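Local structure of thymidylate synthase (Enterobacteria phage T4, 1TIS) at residues 57-62 with 192-197; 127-132 with 162-167; 5-10 with 30-35. The protein catalyses the reductive methylation of dUMP by 5,10-methylenetetrahydrofolate, giving dTMP and dihydrofolate for dTTP synthesis. One frame throughout, in Å; residues are numbered along the deposited sequence.

The three contacts belong to one thymidylate synthase fold. Along the chain, interaction 3 closes first, joining helix 3-12 to strand 33-37; interaction 1 then opens at helix 53-64 and closes on helix 184-202, with interaction 2 nested between its ends. Interaction 1 is the most central; its centre is about 18 Å from that of interaction 2 and about 24 Å from that of interaction 3, and the centres of the last two lie about 28 Å apart. Helix 184-202 also receives side chains from interaction 2. Interactions 2 and 3 share the mixed sheet and both reach the second subunit, where F30 of one chain packs on N163 of the other, so these helix-to-sheet contacts adjoin the dimer interface.

Interaction 1: 57-62 with 192-197; sequences AELIWF and ATLVHI
L59 of helix 53-64 points its side chain at T193, L194 and I197 of helix 184-202, a long helix of the thymidylate synthase fold; all four residues are buried. With S190, one turn earlier, the three partners occupy positions i, i+3, i+4 and i+7, and L59 sits among them like a knob in a hole. The two short helical segments cross at -52°, with their axes 11.0 Å apart, and one large side chain spans the gap. Its CG stands trans to the backbone N (chi1 163°), which carries the isobutyl fork away from its own helix. The two methyls then part to different partners. L59 CD1 lies 3.7 Å from L194 CG and almost as near L194 CD2. On the other side of the hole, L59 CD2 lies 3.7 Å from T193 CG2 and 4.2 Å from I197 CD1. The L59 side chain slants across those of both T193 and L194 rather than running alongside them. T193 gives L59 its methyl, while its hydroxyl OG1 is hydrogen-bonded to the carbonyl O of A189 in its own helix, so the face it offers is apolar. F269 of strand 269-270 packs on T193, I197 and I60. The side chain of L59 is about 9 Å from that of N187, a probable dUMP-binding residue on the same helix as T193. Away from the joint, A192 O accepts two bonds from H196 on opposite faces of its carbonyl plane: one from the backbone N and a 2.8 Å bond from H196 ND1, which lies 36° out of that plane.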
loop_
_atom_site.group_PDB
_atom_site.type_symbol
_atom_site.label_atom_id
_atom_site.label_comp_id
_atom_site.label_asym_id
_atom_site.label_seq_id
_atom_site.Cartn_x
_atom_site.Cartn_y
_atom_site.Cartn_z
ATOM N N ALA A 57 -18.984 12.302 -8.767
ATOM C CA ALA A 57 -18.664 12.597 -10.164
ATOM C C ALA A 57 -17.229 12.429 -10.555
ATOM O O ALA A 57 -16.917 12.242 -11.730
ATOM C CB ALA A 57 -18.969 14.008 -10.558
ATOM N N GLU A 58 -16.365 12.560 -9.558
ATOM C CA GLU A 58 -14.965 12.339 -9.761
ATOM C C GLU A 58 -14.809 10.848 -9.876
ATOM O O GLU A 58 -14.136 10.433 -10.818
ATOM C CB GLU A 58 -14.170 12.832 -8.600
ATOM C CG GLU A 58 -12.723 12.506 -8.811
ATOM C CD GLU A 58 -11.858 13.159 -7.773
ATOM O OE1 GLU A 58 -11.696 14.369 -7.881
ATOM O OE2 GLU A 58 -11.366 12.478 -6.872
ATOM N N LEU A 59 -15.409 10.033 -8.984
ATOM C CA LEU A 59 -15.275 8.590 -9.058
ATOM C C LEU A 59 -15.755 8.079 -10.397
ATOM O O LEU A 59 -15.038 7.270 -10.991
ATOM C CB LEU A 59 -16.076 7.903 -7.962
ATOM C CG LEU A 59 -16.403 6.388 -8.063
ATOM C CD1 LEU A 59 -15.175 5.536 -7.757
ATOM C CD2 LEU A 59 -17.559 6.091 -7.127
ATOM N N ILE A 60 -16.890 8.506 -10.936
ATOM C CA ILE A 60 -17.335 7.928 -12.200
ATOM C C ILE A 60 -16.385 8.249 -13.349
ATOM O O ILE A 60 -16.068 7.405 -14.187
ATOM C CB ILE A 60 -18.748 8.449 -12.465
ATOM C CG1 ILE A 60 -19.701 7.915 -11.353
ATOM C CG2 ILE A 60 -19.158 8.056 -13.904
ATOM C CD1 ILE A 60 -20.925 8.783 -10.977
ATOM N N TRP A 61 -15.898 9.489 -13.343
ATOM C CA TRP A 61 -14.977 10.025 -14.338
ATOM C C TRP A 61 -13.691 9.205 -14.299
ATOM O O TRP A 61 -13.222 8.694 -15.323
ATOM C CB TRP A 61 -14.812 11.511 -13.975
ATOM C CG TRP A 61 -13.752 12.287 -14.705
ATOM C CD1 TRP A 61 -13.850 12.503 -16.046
ATOM C CD2 TRP A 61 -12.604 12.792 -14.160
ATOM N NE1 TRP A 61 -12.754 13.141 -16.364
ATOM C CE2 TRP A 61 -11.993 13.334 -15.272
ATOM C CE3 TRP A 61 -11.984 12.875 -12.937
ATOM C CZ2 TRP A 61 -10.763 13.961 -15.170
ATOM C CZ3 TRP A 61 -10.755 13.501 -12.838
ATOM C CH2 TRP A 61 -10.145 14.042 -13.940
ATOM N N PHE A 62 -13.172 9.017 -13.094
ATOM C CA PHE A 62 -12.037 8.156 -12.791
ATOM C C PHE A 62 -12.231 6.814 -13.485
ATOM O O PHE A 62 -11.400 6.413 -14.304
ATOM C CB PHE A 62 -11.970 7.989 -11.270
ATOM C CG PHE A 62 -11.216 9.059 -10.485
ATOM C CD1 PHE A 62 -10.863 10.263 -11.053
ATOM C CD2 PHE A 62 -10.773 8.758 -9.220
ATOM C CE1 PHE A 62 -10.068 11.141 -10.363
ATOM C CE2 PHE A 62 -9.975 9.639 -8.537
ATOM C CZ PHE A 62 -9.621 10.829 -9.111
ATOM N N ALA A 192 -15.943 3.795 -0.468
ATOM C CA ALA A 192 -17.199 3.243 0.062
ATOM C C ALA A 192 -18.191 3.012 -1.077
ATOM O O ALA A 192 -18.819 1.942 -1.180
ATOM C CB ALA A 192 -17.832 4.219 1.015
ATOM N N THR A 193 -18.330 4.023 -1.962
ATOM C CA THR A 193 -19.154 3.923 -3.150
ATOM C C THR A 193 -18.436 2.903 -4.022
ATOM O O THR A 193 -19.137 1.947 -4.374
ATOM C CB THR A 193 -19.277 5.283 -3.846
ATOM O OG1 THR A 193 -19.657 6.226 -2.850
ATOM C CG2 THR A 193 -20.363 5.332 -4.903
ATOM N N LEU A 194 -17.119 2.918 -4.334
ATOM C CA LEU A 194 -16.497 1.839 -5.136
ATOM C C LEU A 194 -16.707 0.410 -4.632
ATOM O O LEU A 194 -16.847 -0.506 -5.454
ATOM C CB LEU A 194 -14.974 1.970 -5.267
ATOM C CG LEU A 194 -14.264 2.133 -6.639
ATOM C CD1 LEU A 194 -13.050 1.222 -6.636
ATOM C CD2 LEU A 194 -15.134 1.738 -7.815
ATOM N N VAL A 195 -16.785 0.108 -3.327
ATOM C CA VAL A 195 -17.046 -1.272 -2.937
ATOM C C VAL A 195 -18.529 -1.509 -3.138
ATOM O O VAL A 195 -18.958 -2.646 -3.260
ATOM C CB VAL A 195 -16.588 -1.492 -1.483
ATOM C CG1 VAL A 195 -17.348 -0.601 -0.587
ATOM C CG2 VAL A 195 -16.860 -2.917 -1.022
ATOM N N HIS A 196 -19.374 -0.486 -3.193
ATOM C CA HIS A 196 -20.779 -0.698 -3.534
ATOM C C HIS A 196 -21.023 -1.091 -4.990
ATOM O O HIS A 196 -21.682 -2.085 -5.306
ATOM C CB HIS A 196 -21.588 0.561 -3.237
ATOM C CG HIS A 196 -22.046 0.518 -1.804
ATOM N ND1 HIS A 196 -21.323 0.788 -0.738
ATOM C CD2 HIS A 196 -23.302 0.119 -1.412
ATOM C CE1 HIS A 196 -22.088 0.561 0.289
ATOM N NE2 HIS A 196 -23.269 0.161 -0.119
ATOM N N ILE A 197 -20.468 -0.285 -5.895
ATOM C CA ILE A 197 -20.613 -0.492 -7.314
ATOM C C ILE A 197 -19.998 -1.859 -7.608
ATOM O O ILE A 197 -20.738 -2.717 -8.114
ATOM C CB ILE A 197 -19.917 0.700 -7.985
ATOM C CG1 ILE A 197 -20.870 1.855 -8.044
ATOM C CG2 ILE A 197 -19.487 0.375 -9.411
ATOM C CD1 ILE A 197 -20.056 3.079 -8.517
#

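Interaction 2: 127-132 with 162-167; sequences DRIKKL and FNVRNG
I129, near the end of helix 121-131, meets F162 and V164 of strand 157-164 and packs the helix against one face of the mixed sheet. At CB the side chain divides. The short branch, I129 CG2, lies 3.7 Å from V164 CG2, a contact of two methyls whose side chains meet at a slant. The longer branch leaves through CG1, set trans to the carbonyl carbon, and then bends (chi2 -78°) to bring CD1 over to F162. There I129 CD1 lies 3.7 Å from F162 CD2 and 3.9 Å from F162 CB, touching the corner where the ring joins its stem; its approach to the ring is oblique, and the two side chains cross at about a right angle. F162 and V164 can share this neighbour because alternate residues of a strand turn to the same face. N163 between them turns to the other face, where it packs on R136 of its own chain and F30 of the second subunit. C202 of helix 184-202 and Q138 also touch I129, while V198 of that helix touches F162. Beyond I129 the helix ends: R128 O accepts from both K131 N and L132 N, and L132 is the first residue to depart from helical angles. The side chain of V164 comes within about 6 Å of that of R136, which probably binds dUMP. No hydrogen bond joins the two segments; carbon touches carbon throughout, which implies that this contact rests on shape and the burial of apolar surface.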
loop_
_atom_site.group_PDB
_atom_site.type_symbol
_atom_site.label_atom_id
_atom_site.label_comp_id
_atom_site.label_asym_id
_atom_site.label_seq_id
_atom_site.Cartn_x
_atom_site.Cartn_y
_atom_site.Cartn_z
ATOM N N ASP A 127 -13.266 -9.043 -13.249
ATOM C CA ASP A 127 -13.316 -10.447 -13.618
ATOM C C ASP A 127 -12.645 -11.301 -12.540
ATOM O O ASP A 127 -13.373 -12.169 -12.062
ATOM C CB ASP A 127 -12.627 -10.683 -14.956
ATOM C CG ASP A 127 -13.327 -10.044 -16.163
ATOM O OD1 ASP A 127 -14.518 -9.747 -16.084
ATOM O OD2 ASP A 127 -12.677 -9.854 -17.198
ATOM N N ARG A 128 -11.385 -11.161 -12.040
ATOM C CA ARG A 128 -10.843 -12.018 -10.967
ATOM C C ARG A 128 -11.830 -12.230 -9.836
ATOM O O ARG A 128 -12.032 -13.386 -9.472
ATOM C CB ARG A 128 -9.586 -11.469 -10.298
ATOM C CG ARG A 128 -8.467 -11.232 -11.305
ATOM C CD ARG A 128 -7.028 -11.423 -10.756
ATOM N NE ARG A 128 -6.562 -12.818 -10.739
ATOM C CZ ARG A 128 -5.408 -13.201 -11.298
ATOM N NH1 ARG A 128 -4.568 -12.331 -11.856
ATOM N NH2 ARG A 128 -5.071 -14.484 -11.294
ATOM N N ILE A 129 -12.545 -11.189 -9.380
ATOM C CA ILE A 129 -13.573 -11.296 -8.345
ATOM C C ILE A 129 -14.707 -12.169 -8.841
ATOM O O ILE A 129 -15.248 -12.992 -8.104
ATOM C CB ILE A 129 -14.287 -9.992 -7.976
ATOM C CG1 ILE A 129 -13.415 -8.725 -8.062
ATOM C CG2 ILE A 129 -14.853 -10.274 -6.588
ATOM C CD1 ILE A 129 -12.393 -8.372 -6.972
ATOM N N LYS A 130 -15.109 -11.972 -10.088
ATOM C CA LYS A 130 -16.166 -12.771 -10.669
ATOM C C LYS A 130 -15.737 -14.222 -10.849
ATOM O O LYS A 130 -16.567 -15.134 -10.948
ATOM C CB LYS A 130 -16.565 -12.342 -12.078
ATOM C CG LYS A 130 -17.027 -10.953 -12.432
ATOM C CD LYS A 130 -18.340 -10.557 -11.821
ATOM C CE LYS A 130 -18.716 -9.295 -12.528
ATOM N NZ LYS A 130 -19.106 -9.586 -13.887
ATOM N N LYS A 131 -14.457 -14.478 -10.904
ATOM C CA LYS A 131 -14.063 -15.727 -11.459
ATOM C C LYS A 131 -13.134 -16.458 -10.539
ATOM O O LYS A 131 -13.410 -17.604 -10.282
ATOM C CB LYS A 131 -13.506 -15.288 -12.801
ATOM C CG LYS A 131 -13.130 -16.234 -13.911
ATOM C CD LYS A 131 -12.281 -15.384 -14.854
ATOM C CE LYS A 131 -13.101 -14.777 -15.971
ATOM N NZ LYS A 131 -12.874 -15.592 -17.145
ATOM N N LEU A 132 -12.041 -15.951 -10.001
ATOM C CA LEU A 132 -11.224 -16.681 -9.049
ATOM C C LEU A 132 -11.439 -16.106 -7.643
ATOM O O LEU A 132 -10.447 -15.948 -6.937
ATOM C CB LEU A 132 -9.726 -16.574 -9.449
ATOM C CG LEU A 132 -8.881 -17.696 -10.077
ATOM C CD1 LEU A 132 -9.707 -18.946 -10.373
ATOM C CD2 LEU A 132 -8.289 -17.148 -11.377
ATOM N N PHE A 162 -8.555 -5.963 -3.022
ATOM C CA PHE A 162 -9.906 -6.406 -2.717
ATOM C C PHE A 162 -9.746 -7.785 -2.123
ATOM O O PHE A 162 -8.862 -8.533 -2.543
ATOM C CB PHE A 162 -10.808 -6.645 -3.895
ATOM C CG PHE A 162 -11.343 -5.452 -4.649
ATOM C CD1 PHE A 162 -12.342 -4.651 -4.098
ATOM C CD2 PHE A 162 -10.860 -5.207 -5.910
ATOM C CE1 PHE A 162 -12.872 -3.582 -4.814
ATOM C CE2 PHE A 162 -11.401 -4.137 -6.605
ATOM C CZ PHE A 162 -12.401 -3.325 -6.074
ATOM N N ASN A 163 -10.645 -8.176 -1.223
ATOM C CA ASN A 163 -10.632 -9.488 -0.564
ATOM C C ASN A 163 -12.065 -9.971 -0.643
ATOM O O ASN A 163 -12.984 -9.153 -0.492
ATOM C CB ASN A 163 -10.275 -9.376 0.899
ATOM C CG ASN A 163 -9.334 -10.446 1.407
ATOM O OD1 ASN A 163 -8.133 -10.408 1.154
ATOM N ND2 ASN A 163 -9.788 -11.391 2.212
ATOM N N VAL A 164 -12.321 -11.239 -0.913
ATOM C CA VAL A 164 -13.683 -11.777 -0.944
ATOM C C VAL A 164 -13.897 -12.674 0.302
ATOM O O VAL A 164 -13.149 -13.653 0.469
ATOM C CB VAL A 164 -13.840 -12.558 -2.275
ATOM C CG1 VAL A 164 -15.272 -13.036 -2.394
ATOM C CG2 VAL A 164 -13.467 -11.682 -3.465
ATOM N N ARG A 165 -14.819 -12.288 1.233
ATOM C CA ARG A 165 -15.131 -13.039 2.465
ATOM C C ARG A 165 -15.875 -14.346 2.179
ATOM O O ARG A 165 -15.293 -15.274 1.621
ATOM C CB ARG A 165 -15.961 -12.169 3.408
ATOM C CG ARG A 165 -14.976 -11.322 4.184
ATOM C CD ARG A 165 -15.396 -10.858 5.576
ATOM N NE ARG A 165 -16.681 -10.168 5.595
ATOM C CZ ARG A 165 -17.130 -9.479 6.654
ATOM N NH1 ARG A 165 -16.399 -9.393 7.761
ATOM N NH2 ARG A 165 -18.323 -8.862 6.624
ATOM N N ASN A 166 -17.100 -14.601 2.613
ATOM C CA ASN A 166 -17.822 -15.697 2.003
ATOM C C ASN A 166 -19.058 -14.860 1.876
ATOM O O ASN A 166 -19.883 -14.765 2.789
ATOM C CB ASN A 166 -18.118 -16.919 2.913
ATOM C CG ASN A 166 -18.125 -18.317 2.258
ATOM O OD1 ASN A 166 -18.065 -19.323 2.969
ATOM N ND2 ASN A 166 -18.141 -18.561 0.948
ATOM N N GLY A 167 -19.017 -14.102 0.770
ATOM C CA GLY A 167 -20.164 -13.286 0.432
ATOM C C GLY A 167 -19.994 -11.803 0.678
ATOM O O GLY A 167 -20.927 -11.018 0.510
#

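Interaction 3: 5-10 with 30-35; sequences QDLIKD and FGSKLR
The hydroxyl OG of S32 is hydrogen-bonded to T216 OG1 on strand 205-219, and the CB that carries it lies against L7 of helix 3-12. The contact packs the N-terminal helix against strand 33-37, part of the mixed sheet of the thymidylate synthase fold. S32 therefore works both ways: its polar end is taken up by the neighbouring strand, its carbon faces the helix. The backbone at S32 also bonds with G213, and that of G31 with G214, so the chain that meets the helix is tied to strand 205-219. L7 and S32 are the closest residues by backbone, with CA atoms 8.2 Å apart. L7 does the reaching from the helix. Its CG extends trans to the backbone N (chi1 -179°), sending the forked end toward the sheet, where the branches part: L7 CD1 comes 4.2 Å from S32 CB, and L7 CD2 goes to L34. S32 and L34 turn to the helix, whereas K33 between them turns to the opposite side of the strand. There K33 NZ hydrogen-bonds to S32 O of the second subunit, and K33 of that subunit returns the bond, so one short segment has the helix on one side and the dimer interface on the other. I8, next to L7, packs on I218, a probable dUMP-binding residue. The side chain of L34 crosses that of L7 at about a right angle, the two meeting methyl to methyl with L7 CD2 and L34 CD2 4.2 Å apart.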
loop_
_atom_site.group_PDB
_atom_site.type_symbol
_atom_site.label_atom_id
_atom_site.label_comp_id
_atom_site.label_asym_id
_atom_site.label_seq_id
_atom_site.Cartn_x
_atom_site.Cartn_y
_atom_site.Cartn_z
ATOM N N GLN A 5 -13.086 9.743 15.234
ATOM C CA GLN A 5 -12.911 10.648 16.373
ATOM C C GLN A 5 -11.630 10.394 17.148
ATOM O O GLN A 5 -10.908 11.321 17.529
ATOM C CB GLN A 5 -14.124 10.504 17.296
ATOM C CG GLN A 5 -15.382 11.315 16.922
ATOM C CD GLN A 5 -15.891 11.230 15.475
ATOM O OE1 GLN A 5 -15.859 10.189 14.806
ATOM N NE2 GLN A 5 -16.350 12.349 14.926
ATOM N N ASP A 6 -11.376 9.093 17.337
ATOM C CA ASP A 6 -10.163 8.613 17.965
ATOM C C ASP A 6 -8.934 9.103 17.207
ATOM O O ASP A 6 -8.195 9.930 17.750
ATOM C CB ASP A 6 -10.084 7.090 17.993
ATOM C CG ASP A 6 -11.199 6.333 18.706
ATOM O OD1 ASP A 6 -11.661 6.767 19.763
ATOM O OD2 ASP A 6 -11.588 5.275 18.203
ATOM N N LEU A 7 -8.711 8.695 15.949
ATOM C CA LEU A 7 -7.484 9.007 15.231
ATOM C C LEU A 7 -7.033 10.432 15.399
ATOM O O LEU A 7 -5.914 10.651 15.859
ATOM C CB LEU A 7 -7.600 8.750 13.715
ATOM C CG LEU A 7 -6.356 9.023 12.811
ATOM C CD1 LEU A 7 -5.139 8.261 13.359
ATOM C CD2 LEU A 7 -6.643 8.601 11.367
ATOM N N ILE A 8 -7.961 11.363 15.214
ATOM C CA ILE A 8 -7.655 12.789 15.266
ATOM C C ILE A 8 -6.910 13.162 16.553
ATOM O O ILE A 8 -5.867 13.835 16.525
ATOM C CB ILE A 8 -8.965 13.610 15.161
ATOM C CG1 ILE A 8 -9.834 13.090 14.024
ATOM C CG2 ILE A 8 -8.608 15.088 14.909
ATOM C CD1 ILE A 8 -11.298 13.552 14.086
ATOM N N LYS A 9 -7.411 12.611 17.666
ATOM C CA LYS A 9 -6.844 12.855 18.977
ATOM C C LYS A 9 -5.455 12.246 19.065
ATOM O O LYS A 9 -4.526 12.834 19.632
ATOM C CB LYS A 9 -7.703 12.224 20.061
ATOM C CG LYS A 9 -8.011 13.092 21.269
ATOM C CD LYS A 9 -9.197 14.004 20.953
ATOM C CE LYS A 9 -10.442 13.234 20.465
ATOM N NZ LYS A 9 -11.605 14.094 20.498
ATOM N N ASP A 10 -5.294 11.067 18.473
ATOM C CA ASP A 10 -4.043 10.365 18.576
ATOM C C ASP A 10 -2.956 10.943 17.710
ATOM O O ASP A 10 -1.776 10.692 17.971
ATOM C CB ASP A 10 -4.306 8.947 18.246
ATOM C CG ASP A 10 -5.382 8.448 19.199
ATOM O OD1 ASP A 10 -5.151 8.377 20.411
ATOM O OD2 ASP A 10 -6.474 8.158 18.733
ATOM N N PHE A 30 2.813 9.317 10.837
ATOM C CA PHE A 30 2.995 8.410 9.685
ATOM C C PHE A 30 2.599 6.971 10.005
ATOM O O PHE A 30 3.220 6.323 10.854
ATOM C CB PHE A 30 4.481 8.438 9.229
ATOM C CG PHE A 30 4.909 7.446 8.152
ATOM C CD1 PHE A 30 4.457 7.588 6.847
ATOM C CD2 PHE A 30 5.770 6.401 8.496
ATOM C CE1 PHE A 30 4.866 6.680 5.897
ATOM C CE2 PHE A 30 6.177 5.499 7.536
ATOM C CZ PHE A 30 5.719 5.646 6.239
ATOM N N GLY A 31 1.579 6.433 9.387
ATOM C CA GLY A 31 1.286 5.046 9.611
ATOM C C GLY A 31 -0.046 4.897 10.244
ATOM O O GLY A 31 -0.083 4.552 11.397
ATOM N N SER A 32 -1.180 5.108 9.605
ATOM C CA SER A 32 -2.481 4.909 10.246
ATOM C C SER A 32 -3.240 3.787 9.527
ATOM O O SER A 32 -2.817 3.350 8.467
ATOM C CB SER A 32 -3.226 6.232 10.180
ATOM O OG SER A 32 -2.251 7.259 10.350
ATOM N N LYS A 33 -4.344 3.250 10.021
ATOM C CA LYS A 33 -5.180 2.254 9.364
ATOM C C LYS A 33 -6.508 2.310 10.126
ATOM O O LYS A 33 -6.526 2.623 11.322
ATOM C CB LYS A 33 -4.518 0.892 9.469
ATOM C CG LYS A 33 -5.406 -0.311 9.194
ATOM C CD LYS A 33 -4.573 -1.542 8.815
ATOM C CE LYS A 33 -4.040 -1.269 7.411
ATOM N NZ LYS A 33 -3.104 -2.261 6.934
ATOM N N LEU A 34 -7.660 2.135 9.515
ATOM C CA LEU A 34 -8.927 2.135 10.242
ATOM C C LEU A 34 -9.752 1.010 9.607
ATOM O O LEU A 34 -9.303 0.542 8.556
ATOM C CB LEU A 34 -9.653 3.452 10.041
ATOM C CG LEU A 34 -8.977 4.785 10.324
ATOM C CD1 LEU A 34 -9.950 5.867 9.925
ATOM C CD2 LEU A 34 -8.613 4.965 11.789
ATOM N N ARG A 35 -10.894 0.498 10.092
ATOM C CA ARG A 35 -11.665 -0.495 9.346
ATOM C C ARG A 35 -13.130 -0.149 9.499
ATOM O O ARG A 35 -13.541 0.191 10.607
ATOM C CB ARG A 35 -11.399 -1.927 9.855
ATOM C CG ARG A 35 -11.316 -2.124 11.354
ATOM C CD ARG A 35 -9.995 -1.808 12.105
ATOM N NE ARG A 35 -10.280 -1.782 13.543
ATOM C CZ ARG A 35 -9.755 -0.871 14.387
ATOM N NH1 ARG A 35 -8.829 0.019 13.992
ATOM N NH2 ARG A 35 -10.137 -0.859 15.674
#